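Local coordinates for protein D-glycerate 2-kinase (Thermotoga maritima, PDB 2B8N) that catalyses the ATP-dependent, magnesium-requiring phosphorylation of D-glycerate to 2-phosphoglycerate, a step in the breakdown of serine through 3-hydroxypyruvate, at residues I24-K28 against L410-G414; G296-A300 against A346-E350; G261-C267 against V420-I424; F279-T285 against P316-G322. Residues are numbered along the deposited sequence.

Contact 1: residues I24-K28 against L410-G414; sequences IEIVK and LLITG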
loop_
_atom_site.group_PDB
_atom_site.type_symbol
_atom_site.label_atom_id
_atom_site.label_comp_id
_atom_site.label_asym_id
_atom_site.label_seq_id
_atom_site.Cartn_x
_atom_site.Cartn_y
_atom_site.Cartn_z
ATOM N N ILE A 24 18.338 8.641 -7.924
ATOM C CA ILE A 24 17.115 9.379 -7.589
ATOM C C ILE A 24 16.150 9.350 -8.788
ATOM O O ILE A 24 14.954 9.113 -8.626
ATOM C CB ILE A 24 17.424 10.865 -7.141
ATOM C CG1 ILE A 24 17.957 10.895 -5.703
ATOM C CG2 ILE A 24 16.189 11.766 -7.226
ATOM C CD1 ILE A 24 18.719 12.160 -5.357
ATOM N N GLU A 25 16.669 9.594 -9.991
ATOM C CA GLU A 25 15.815 9.562 -11.176
ATOM C C GLU A 25 15.203 8.169 -11.333
ATOM O O GLU A 25 14.011 8.060 -11.527
ATOM C CB GLU A 25 16.541 9.988 -12.457
ATOM C CG GLU A 25 15.596 10.682 -13.413
ATOM C CD GLU A 25 15.931 10.461 -14.859
ATOM O OE1 GLU A 25 17.103 10.141 -15.161
ATOM O OE2 GLU A 25 15.003 10.608 -15.690
ATOM N N ILE A 26 16.005 7.113 -11.210
ATOM C CA ILE A 26 15.477 5.734 -11.349
ATOM C C ILE A 26 14.350 5.432 -10.349
ATOM O O ILE A 26 13.314 4.836 -10.722
ATOM C CB ILE A 26 16.577 4.659 -11.183
ATOM C CG1 ILE A 26 17.558 4.718 -12.351
ATOM C CG2 ILE A 26 15.955 3.276 -11.098
ATOM C CD1 ILE A 26 18.886 4.135 -12.019
ATOM N N VAL A 27 14.569 5.837 -9.089
ATOM C CA VAL A 27 13.551 5.737 -8.051
ATOM C C VAL A 27 12.334 6.572 -8.410
ATOM O O VAL A 27 11.239 6.041 -8.370
ATOM C CB VAL A 27 14.112 6.097 -6.664
ATOM C CG1 VAL A 27 13.007 6.196 -5.637
ATOM C CG2 VAL A 27 15.165 5.044 -6.232
ATOM N N LYS A 28 12.510 7.834 -8.816
ATOM C CA LYS A 28 11.351 8.692 -9.172
ATOM C C LYS A 28 10.535 8.127 -10.350
ATOM O O LYS A 28 9.319 7.988 -10.259
ATOM C CB LYS A 28 11.768 10.146 -9.472
ATOM C CG LYS A 28 11.848 11.066 -8.231
ATOM C CD LYS A 28 12.109 12.554 -8.624
ATOM C CE LYS A 28 12.228 13.522 -7.415
ATOM N NZ LYS A 28 13.166 13.080 -6.309
ATOM N N LEU A 410 18.564 13.190 2.718
ATOM C CA LEU A 410 17.125 12.929 2.679
ATOM C C LEU A 410 16.651 12.897 1.222
ATOM O O LEU A 410 17.058 13.737 0.426
ATOM C CB LEU A 410 16.327 14.005 3.431
ATOM C CG LEU A 410 16.180 13.889 4.947
ATOM C CD1 LEU A 410 15.400 15.079 5.471
ATOM C CD2 LEU A 410 15.494 12.573 5.375
ATOM N N LEU A 411 15.802 11.923 0.884
ATOM C CA LEU A 411 15.102 11.904 -0.406
ATOM C C LEU A 411 13.718 12.500 -0.214
ATOM O O LEU A 411 12.900 11.950 0.522
ATOM C CB LEU A 411 14.971 10.482 -0.972
ATOM C CG LEU A 411 14.024 10.413 -2.184
ATOM C CD1 LEU A 411 14.686 10.888 -3.448
ATOM C CD2 LEU A 411 13.494 9.008 -2.363
ATOM N N ILE A 412 13.472 13.621 -0.890
ATOM C CA ILE A 412 12.205 14.341 -0.821
ATOM C C ILE A 412 11.538 14.262 -2.175
ATOM O O ILE A 412 12.020 14.855 -3.126
ATOM C CB ILE A 412 12.423 15.834 -0.486
ATOM C CG1 ILE A 412 13.330 16.012 0.752
ATOM C CG2 ILE A 412 11.060 16.570 -0.323
ATOM C CD1 ILE A 412 12.605 16.086 2.058
ATOM N N THR A 413 10.441 13.519 -2.267
ATOM C CA THR A 413 9.674 13.382 -3.515
ATOM C C THR A 413 8.385 14.180 -3.473
ATOM O O THR A 413 7.941 14.685 -4.509
ATOM C CB THR A 413 9.277 11.919 -3.776
ATOM O OG1 THR A 413 8.478 11.431 -2.686
ATOM C CG2 THR A 413 10.506 11.050 -3.918
ATOM N N GLY A 414 7.801 14.315 -2.280
ATOM C CA GLY A 414 6.450 14.851 -2.119
ATOM C C GLY A 414 5.479 13.689 -2.105
ATOM O O GLY A 414 5.869 12.564 -2.374
#
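Residues 24-28 are one turn of helix 17-32, held by the backbone hydrogen bond from Lys28 N to Ile24 O (2.8 Å). Ile24 comes first. Its CA-to-CB bond points at residues 410-414, and Ile24 CG1 lies 4.0 Å from Leu411 CD1. Glu25 and Ile26 do not reach this partner. Val27 returns to the contact one turn after Ile24, with its CG1 4.3 Å from Leu411 CD2. Leu411 therefore serves both aliphatic residues. Val27 also rests on Cys358 and Ala360 of strand 355-361. Lys28 starts out sideways, but its chain, extended as far as CE, turns at the last bond and reaches across. Lys28 NZ ends 3.9 Å from Leu411 CD1, 4.1 Å from Thr413 CG2 and 3.8 Å from Ile412 O. The contact is thus mainly van der Waals, apolar round Leu411, with the Lys28 ammonium only near the Ile412 carbonyl at the exposed margin. It is helix-on-sheet packing of an alpha/beta domain: the N-terminal helix lies against the edge strand 410-411 of the C-terminal mixed sheet.

Contact 2: residues G296-A300 against A346-E350; sequences GRFIA and AIALE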
loop_
_atom_site.group_PDB
_atom_site.type_symbol
_atom_site.label_atom_id
_atom_site.label_comp_id
_atom_site.label_asym_id
_atom_site.label_seq_id
_atom_site.Cartn_x
_atom_site.Cartn_y
_atom_site.Cartn_z
ATOM N N GLY A 296 19.316 -2.773 6.160
ATOM C CA GLY A 296 20.282 -1.829 5.581
ATOM C C GLY A 296 21.672 -2.446 5.559
ATOM O O GLY A 296 22.409 -2.289 4.598
ATOM N N ARG A 297 22.018 -3.164 6.626
ATOM C CA ARG A 297 23.298 -3.864 6.730
ATOM C C ARG A 297 23.420 -5.051 5.781
ATOM O O ARG A 297 24.490 -5.296 5.232
ATOM C CB ARG A 297 23.531 -4.347 8.161
ATOM C CG ARG A 297 23.774 -3.227 9.138
ATOM C CD ARG A 297 24.532 -3.682 10.380
ATOM N NE ARG A 297 25.982 -3.712 10.155
ATOM C CZ ARG A 297 26.778 -2.635 10.070
ATOM N NH1 ARG A 297 26.290 -1.394 10.155
ATOM N NH2 ARG A 297 28.078 -2.797 9.859
ATOM N N PHE A 298 22.331 -5.790 5.605
ATOM C CA PHE A 298 22.324 -6.944 4.703
ATOM C C PHE A 298 22.577 -6.458 3.281
ATOM O O PHE A 298 23.448 -6.967 2.569
ATOM C CB PHE A 298 20.988 -7.707 4.778
ATOM C CG PHE A 298 21.083 -9.160 4.356
ATOM C CD1 PHE A 298 21.497 -9.513 3.084
ATOM C CD2 PHE A 298 20.728 -10.176 5.229
ATOM C CE1 PHE A 298 21.579 -10.853 2.707
ATOM C CE2 PHE A 298 20.788 -11.528 4.832
ATOM C CZ PHE A 298 21.216 -11.857 3.583
ATOM N N ILE A 299 21.829 -5.436 2.882
ATOM C CA ILE A 299 21.959 -4.856 1.553
ATOM C C ILE A 299 23.371 -4.276 1.368
ATOM O O ILE A 299 24.026 -4.518 0.361
ATOM C CB ILE A 299 20.888 -3.810 1.360
ATOM C CG1 ILE A 299 19.502 -4.485 1.331
ATOM C CG2 ILE A 299 21.172 -2.965 0.100
ATOM C CD1 ILE A 299 18.369 -3.508 1.538
ATOM N N ALA A 300 23.848 -3.529 2.356
ATOM C CA ALA A 300 25.244 -3.090 2.374
ATOM C C ALA A 300 26.221 -4.261 2.137
ATOM O O ALA A 300 27.146 -4.128 1.355
ATOM C CB ALA A 300 25.548 -2.392 3.667
ATOM N N ALA A 346 24.510 3.524 5.404
ATOM C CA ALA A 346 25.609 4.490 5.285
ATOM C C ALA A 346 26.741 4.198 6.279
ATOM O O ALA A 346 27.920 4.391 5.966
ATOM C CB ALA A 346 25.113 5.870 5.479
ATOM N N ILE A 347 26.362 3.745 7.474
ATOM C CA ILE A 347 27.306 3.288 8.485
ATOM C C ILE A 347 28.113 2.093 7.963
ATOM O O ILE A 347 29.329 2.105 7.984
ATOM C CB ILE A 347 26.551 2.923 9.784
ATOM C CG1 ILE A 347 26.035 4.211 10.451
ATOM C CG2 ILE A 347 27.446 2.122 10.739
ATOM C CD1 ILE A 347 24.918 4.001 11.467
ATOM N N ALA A 348 27.413 1.069 7.492
ATOM C CA ALA A 348 28.024 -0.124 6.883
ATOM C C ALA A 348 28.900 0.141 5.636
ATOM O O ALA A 348 29.783 -0.652 5.335
ATOM C CB ALA A 348 26.928 -1.129 6.520
ATOM N N LEU A 349 28.633 1.219 4.891
ATOM C CA LEU A 349 29.375 1.526 3.661
ATOM C C LEU A 349 30.388 2.625 3.837
ATOM O O LEU A 349 30.903 3.109 2.843
ATOM C CB LEU A 349 28.441 1.977 2.543
ATOM C CG LEU A 349 27.288 1.063 2.186
ATOM C CD1 LEU A 349 26.310 1.817 1.273
ATOM C CD2 LEU A 349 27.815 -0.210 1.540
ATOM N N GLU A 350 30.672 3.051 5.066
ATOM C CA GLU A 350 31.627 4.141 5.259
ATOM C C GLU A 350 32.936 3.818 4.546
ATOM O O GLU A 350 33.473 2.715 4.677
ATOM C CB GLU A 350 31.898 4.415 6.746
ATOM C CG GLU A 350 32.924 5.530 6.955
ATOM C CD GLU A 350 33.034 6.015 8.385
ATOM O OE1 GLU A 350 32.233 5.590 9.244
ATOM O OE2 GLU A 350 33.923 6.850 8.653
#
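Two alanines set the spacing here. Ala300 and Ala348 point at each other, and their CB atoms are 3.4 Å apart. Such small side chains let the helices come close, with 6.0 Å between Arg297 CA and Ala348 CA. Arg297 leaves its helix sideways, but its m, t, p conformation bends the end across the gap. The guanidinium then has Ala348 CB over one face (3.7 Å from Arg297 NH1). Ile347 CG2 lies at its edge, also 3.7 Å from Arg297 NH1. Arg297 touches a crystal neighbour too, so its pose may owe something to the lattice. Leu349, the first residue to leave helical geometry, also starts sideways. Its m, t rotamer brings Leu349 CD2 to 3.8 Å from Ala300 CB. The side chain of Ile299 leads away from this partner and packs on Phe321. These are neighbouring helices of one layer, 292-309 beside the C-terminal end of 337-348, on the same face of the mixed sheet of an alpha/beta domain.

Contact 3: residues G261-C267 against V420-I424; sequences GNVQKVC and VNDLI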
loop_
_atom_site.group_PDB
_atom_site.type_symbol
_atom_site.label_atom_id
_atom_site.label_comp_id
_atom_site.label_asym_id
_atom_site.label_seq_id
_atom_site.Cartn_x
_atom_site.Cartn_y
_atom_site.Cartn_z
ATOM N N GLY A 261 -1.301 -2.227 -9.709
ATOM C CA GLY A 261 -0.092 -1.739 -9.077
ATOM C C GLY A 261 0.252 -2.529 -7.847
ATOM O O GLY A 261 -0.606 -2.936 -7.097
ATOM N N ASN A 262 1.536 -2.738 -7.647
ATOM C CA ASN A 262 2.042 -3.384 -6.430
ATOM C C ASN A 262 3.546 -3.227 -6.399
ATOM O O ASN A 262 4.128 -2.708 -7.333
ATOM C CB ASN A 262 1.673 -4.860 -6.430
ATOM C CG ASN A 262 2.275 -5.594 -7.598
ATOM O OD1 ASN A 262 3.129 -5.047 -8.320
ATOM N ND2 ASN A 262 1.855 -6.839 -7.794
ATOM N N VAL A 263 4.201 -3.706 -5.361
ATOM C CA VAL A 263 5.658 -3.494 -5.253
ATOM C C VAL A 263 6.472 -4.221 -6.368
ATOM O O VAL A 263 7.572 -3.790 -6.768
ATOM C CB VAL A 263 6.160 -3.838 -3.829
ATOM C CG1 VAL A 263 6.246 -5.332 -3.629
ATOM C CG2 VAL A 263 7.482 -3.158 -3.535
ATOM N N GLN A 264 5.917 -5.301 -6.909
ATOM C CA GLN A 264 6.590 -6.008 -8.002
ATOM C C GLN A 264 6.694 -5.139 -9.254
ATOM O O GLN A 264 7.768 -5.089 -9.880
ATOM C CB GLN A 264 5.864 -7.291 -8.363
ATOM C CG GLN A 264 5.806 -8.335 -7.274
ATOM C CD GLN A 264 5.256 -9.639 -7.811
ATOM O OE1 GLN A 264 5.397 -9.935 -9.001
ATOM N NE2 GLN A 264 4.607 -10.417 -6.949
ATOM N N LYS A 265 5.604 -4.446 -9.613
ATOM C CA LYS A 265 5.601 -3.612 -10.826
ATOM C C LYS A 265 6.691 -2.547 -10.716
ATOM O O LYS A 265 7.365 -2.237 -11.699
ATOM C CB LYS A 265 4.218 -2.994 -11.072
ATOM C CG LYS A 265 4.063 -2.246 -12.402
ATOM N N VAL A 266 6.883 -2.036 -9.504
ATOM C CA VAL A 266 7.802 -0.941 -9.253
ATOM C C VAL A 266 9.221 -1.431 -9.299
ATOM O O VAL A 266 10.093 -0.737 -9.783
ATOM C CB VAL A 266 7.483 -0.280 -7.910
ATOM C CG1 VAL A 266 8.502 0.761 -7.554
ATOM C CG2 VAL A 266 6.135 0.378 -7.997
ATOM N N CYS A 267 9.451 -2.633 -8.806
ATOM C CA CYS A 267 10.770 -3.237 -8.924
ATOM C C CYS A 267 11.134 -3.584 -10.352
ATOM O O CYS A 267 12.293 -3.431 -10.742
ATOM C CB CYS A 267 10.824 -4.486 -8.083
ATOM S SG CYS A 267 11.048 -4.040 -6.401
ATOM N N VAL A 420 2.518 1.517 -2.745
ATOM C CA VAL A 420 2.757 0.092 -2.917
ATOM C C VAL A 420 3.984 -0.315 -2.129
ATOM O O VAL A 420 4.770 -1.129 -2.581
ATOM C CB VAL A 420 2.911 -0.318 -4.405
ATOM C CG1 VAL A 420 1.685 0.072 -5.190
ATOM C CG2 VAL A 420 4.175 0.292 -5.029
ATOM N N ASN A 421 4.111 0.249 -0.928
ATOM C CA ASN A 421 5.189 -0.046 0.018
ATOM C C ASN A 421 6.562 0.503 -0.447
ATOM O O ASN A 421 6.626 1.622 -0.935
ATOM C CB ASN A 421 5.171 -1.537 0.400
ATOM C CG ASN A 421 3.865 -1.938 1.089
ATOM O OD1 ASN A 421 3.137 -2.844 0.631
ATOM N ND2 ASN A 421 3.562 -1.250 2.200
ATOM N N ASP A 422 7.646 -0.260 -0.290
ATOM C CA ASP A 422 9.001 0.311 -0.335
ATOM C C ASP A 422 9.819 -0.155 -1.558
ATOM O O ASP A 422 9.748 -1.322 -1.962
ATOM C CB ASP A 422 9.734 -0.013 0.992
ATOM C CG ASP A 422 8.992 0.531 2.232
ATOM O OD1 ASP A 422 8.162 1.458 2.076
ATOM O OD2 ASP A 422 9.247 0.058 3.367
ATOM N N LEU A 423 10.575 0.768 -2.139
ATOM C CA LEU A 423 11.580 0.437 -3.158
ATOM C C LEU A 423 12.977 0.819 -2.634
ATOM O O LEU A 423 13.165 1.940 -2.156
ATOM C CB LEU A 423 11.293 1.188 -4.474
ATOM C CG LEU A 423 12.343 1.071 -5.588
ATOM C CD1 LEU A 423 12.521 -0.381 -5.969
ATOM C CD2 LEU A 423 11.995 1.896 -6.795
ATOM N N ILE A 424 13.927 -0.113 -2.720
ATOM C CA ILE A 424 15.309 0.165 -2.393
ATOM C C ILE A 424 16.172 -0.180 -3.591
ATOM O O ILE A 424 16.008 -1.232 -4.179
ATOM C CB ILE A 424 15.822 -0.661 -1.214
ATOM C CG1 ILE A 424 14.998 -0.395 0.053
ATOM C CG2 ILE A 424 17.316 -0.331 -0.965
ATOM C CD1 ILE A 424 13.844 -1.335 0.265
HETATM O O HOH W 1 2.556 -3.944 -2.586
#
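Helix 263-267 and strand 422-424 run nearly the same way, with 25° between their directions and 8.8 Å between their axes. The backbones start closer: Asn262 CA is 5.0 Å from Val420 CA. Asn262 is the N-cap of the helix: its OD1 accepts a hydrogen bond from Lys265 N (2.9 Å). A water bridges the segments, accepting from Val263 N (3.2 Å) and donating weakly to Asn421 OD1 (3.4 Å). Val420 packs its CB 3.6 Å from Asn262 C and its CG2 3.6 Å from Val266 CG2. Val263 sits on the strand backbone, with CG2 3.3 Å from Asp422 O. Leu423 CD2 meets Val266 CG1 at 3.8 Å, and Leu423 CD1 meets Cys267 SG at 4.0 Å. The CA-to-CB bond of Asp422 points away; its carboxylate forms a salt bridge with Arg337 and a hydrogen bond with Asn338. Here the chain leaves the parallel sheet and enters the mixed-sheet domain, where the helix packs on strand 422-428, consistent with a junction between domains.

Contact 4: residues F279-T285 against P316-G322; sequences FNAEIIT and PAALIFG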
loop_
_atom_site.group_PDB
_atom_site.type_symbol
_atom_site.label_atom_id
_atom_site.label_comp_id
_atom_site.label_asym_id
_atom_site.label_seq_id
_atom_site.Cartn_x
_atom_site.Cartn_y
_atom_site.Cartn_z
ATOM N N PHE A 279 23.358 -0.526 -16.727
ATOM C CA PHE A 279 23.632 -1.308 -15.515
ATOM C C PHE A 279 23.287 -2.773 -15.672
ATOM O O PHE A 279 22.270 -3.112 -16.261
ATOM C CB PHE A 279 22.846 -0.769 -14.310
ATOM C CG PHE A 279 23.405 0.502 -13.757
ATOM C CD1 PHE A 279 24.586 0.481 -13.019
ATOM C CD2 PHE A 279 22.776 1.714 -13.992
ATOM C CE1 PHE A 279 25.136 1.658 -12.522
ATOM C CE2 PHE A 279 23.323 2.908 -13.508
ATOM C CZ PHE A 279 24.502 2.881 -12.773
ATOM N N ASN A 280 24.133 -3.640 -15.139
ATOM C CA ASN A 280 23.745 -5.010 -14.927
ATOM C C ASN A 280 22.773 -4.952 -13.742
ATOM O O ASN A 280 23.184 -4.584 -12.638
ATOM C CB ASN A 280 24.958 -5.890 -14.579
ATOM C CG ASN A 280 26.015 -5.913 -15.674
ATOM O OD1 ASN A 280 25.708 -6.056 -16.873
ATOM N ND2 ASN A 280 27.275 -5.784 -15.263
ATOM N N ALA A 281 21.505 -5.289 -13.970
ATOM C CA ALA A 281 20.473 -5.092 -12.963
ATOM C C ALA A 281 19.740 -6.372 -12.646
ATOM O O ALA A 281 19.402 -7.139 -13.562
ATOM C CB ALA A 281 19.478 -4.053 -13.418
ATOM N N GLU A 282 19.496 -6.601 -11.347
ATOM C CA GLU A 282 18.604 -7.690 -10.905
ATOM C C GLU A 282 17.801 -7.321 -9.649
ATOM O O GLU A 282 18.226 -6.478 -8.833
ATOM C CB GLU A 282 19.368 -9.025 -10.711
ATOM C CG GLU A 282 18.488 -10.247 -10.506
ATOM C CD GLU A 282 17.496 -10.531 -11.655
ATOM O OE1 GLU A 282 16.525 -9.762 -11.873
ATOM O OE2 GLU A 282 17.676 -11.563 -12.338
ATOM N N ILE A 283 16.641 -7.959 -9.531
ATOM C CA ILE A 283 15.790 -7.895 -8.372
ATOM C C ILE A 283 16.150 -9.016 -7.432
ATOM O O ILE A 283 15.986 -10.195 -7.775
ATOM C CB ILE A 283 14.314 -8.076 -8.778
ATOM C CG1 ILE A 283 13.861 -6.899 -9.648
ATOM C CG2 ILE A 283 13.430 -8.187 -7.531
ATOM C CD1 ILE A 283 12.501 -7.097 -10.321
ATOM N N ILE A 284 16.601 -8.671 -6.232
ATOM C CA ILE A 284 16.993 -9.672 -5.221
ATOM C C ILE A 284 15.796 -10.210 -4.442
ATOM O O ILE A 284 15.712 -11.403 -4.139
ATOM C CB ILE A 284 17.986 -9.098 -4.245
ATOM C CG1 ILE A 284 19.229 -8.592 -4.990
ATOM C CG2 ILE A 284 18.379 -10.142 -3.223
ATOM C CD1 ILE A 284 19.886 -9.643 -5.871
ATOM N N THR A 285 14.869 -9.329 -4.096
ATOM C CA THR A 285 13.600 -9.779 -3.542
ATOM C C THR A 285 12.582 -8.678 -3.583
ATOM O O THR A 285 12.953 -7.502 -3.541
ATOM C CB THR A 285 13.749 -10.252 -2.075
ATOM O OG1 THR A 285 12.496 -10.787 -1.616
ATOM C CG2 THR A 285 14.215 -9.084 -1.181
ATOM N N PRO A 316 29.165 -2.341 -13.939
ATOM C CA PRO A 316 28.310 -1.486 -13.112
ATOM C C PRO A 316 27.022 -2.195 -12.758
ATOM O O PRO A 316 26.344 -2.703 -13.641
ATOM C CB PRO A 316 28.039 -0.279 -14.027
ATOM C CG PRO A 316 28.629 -0.600 -15.334
ATOM C CD PRO A 316 29.028 -2.021 -15.363
ATOM N N ALA A 317 26.679 -2.238 -11.478
ATOM C CA ALA A 317 25.559 -3.087 -11.019
ATOM C C ALA A 317 24.475 -2.261 -10.371
ATOM O O ALA A 317 24.760 -1.210 -9.802
ATOM C CB ALA A 317 26.045 -4.194 -10.048
ATOM N N ALA A 318 23.244 -2.757 -10.487
ATOM C CA ALA A 318 22.086 -2.196 -9.827
ATOM C C ALA A 318 21.300 -3.325 -9.158
ATOM O O ALA A 318 20.707 -4.159 -9.842
ATOM C CB ALA A 318 21.211 -1.448 -10.807
ATOM N N LEU A 319 21.324 -3.343 -7.819
ATOM C CA LEU A 319 20.594 -4.316 -7.021
ATOM C C LEU A 319 19.268 -3.700 -6.626
ATOM O O LEU A 319 19.257 -2.608 -6.067
ATOM C CB LEU A 319 21.390 -4.638 -5.756
ATOM C CG LEU A 319 22.793 -5.221 -5.915
ATOM C CD1 LEU A 319 23.457 -5.183 -4.595
ATOM C CD2 LEU A 319 22.752 -6.650 -6.426
ATOM N N ILE A 320 18.158 -4.404 -6.871
ATOM C CA ILE A 320 16.810 -3.859 -6.557
ATOM C C ILE A 320 16.082 -4.653 -5.454
ATOM O O ILE A 320 15.982 -5.890 -5.508
ATOM C CB ILE A 320 15.896 -3.772 -7.834
ATOM C CG1 ILE A 320 16.463 -2.769 -8.857
ATOM C CG2 ILE A 320 14.426 -3.376 -7.464
ATOM C CD1 ILE A 320 17.044 -3.405 -10.056
ATOM N N PHE A 321 15.559 -3.918 -4.467
ATOM C CA PHE A 321 14.789 -4.501 -3.352
ATOM C C PHE A 321 13.442 -3.794 -3.137
ATOM O O PHE A 321 13.316 -2.570 -3.257
ATOM C CB PHE A 321 15.597 -4.447 -2.056
ATOM C CG PHE A 321 17.019 -4.954 -2.193
ATOM C CD1 PHE A 321 18.011 -4.136 -2.669
ATOM C CD2 PHE A 321 17.360 -6.247 -1.808
ATOM C CE1 PHE A 321 19.329 -4.591 -2.768
ATOM C CE2 PHE A 321 18.676 -6.711 -1.926
ATOM C CZ PHE A 321 19.652 -5.887 -2.404
ATOM N N GLY A 322 12.429 -4.598 -2.833
ATOM C CA GLY A 322 11.099 -4.096 -2.524
ATOM C C GLY A 322 10.526 -4.848 -1.345
ATOM O O GLY A 322 10.861 -6.006 -1.128
#
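Two parallel strands lie side by side, their axes 4.6 Å apart at closest approach and 11° from exact alignment. At the start, Phe279 fills the corner beside Pro316 and Ala318. Phe279 CD1 is 3.7 Å from Pro316 CB, and Phe279 CB is 3.9 Å from Ala318 CB. The small Ala281 leaves a shallow hollow on the same face as Ala318, their CB atoms 4.1 Å apart. Ile320 CD1 leans into it, 4.2 Å from Ala281 CB. Ile283 then stands next to Ile320, and Cys267 of helix 263-276 touches both. On the opposite face, Leu319 and Phe321 are the large bumps, resting on helix 292-309. Ile284 leans toward the neighbouring strand and touches both, Ile284 CD1 4.2 Å from Leu319 CD2 and Ile284 CB 3.4 Å from Phe321 CE2. Backbone hydrogen bonds form the ladder, from Asn280 N to Pro316 O (2.8 Å) through to Gly322 N with Thr285 O (3.0 Å). Main-chain hydrogen bonds thus hold the register, while apolar side chains pack against the helices; Glu282 is salt-bridged to Lys271.

In the fold
All four contacts involve the C-terminal domain, built round the mixed sheet. Along the chain, contacts 2 and 4 interleave. Both nest inside the loops closed by contacts 1 and 3, which cross each other. Contacts 3 and 4 have centres 13 Å apart and share neighbouring strands 422-428 and 317-323; Ile424 N lies 2.6 Å from Phe321 O, a probable hydrogen bond. Contacts 1 and 3, with centres 14 Å apart, bring helices 17-32 and 263-276 to one face. Contact 2 belongs to the helices on the other, where Ile299 meets Phe321 and Ile424. The domain is therefore a three-layer alpha/beta/alpha sandwich that takes in the N-terminal helix and so draws on both ends of the sequence.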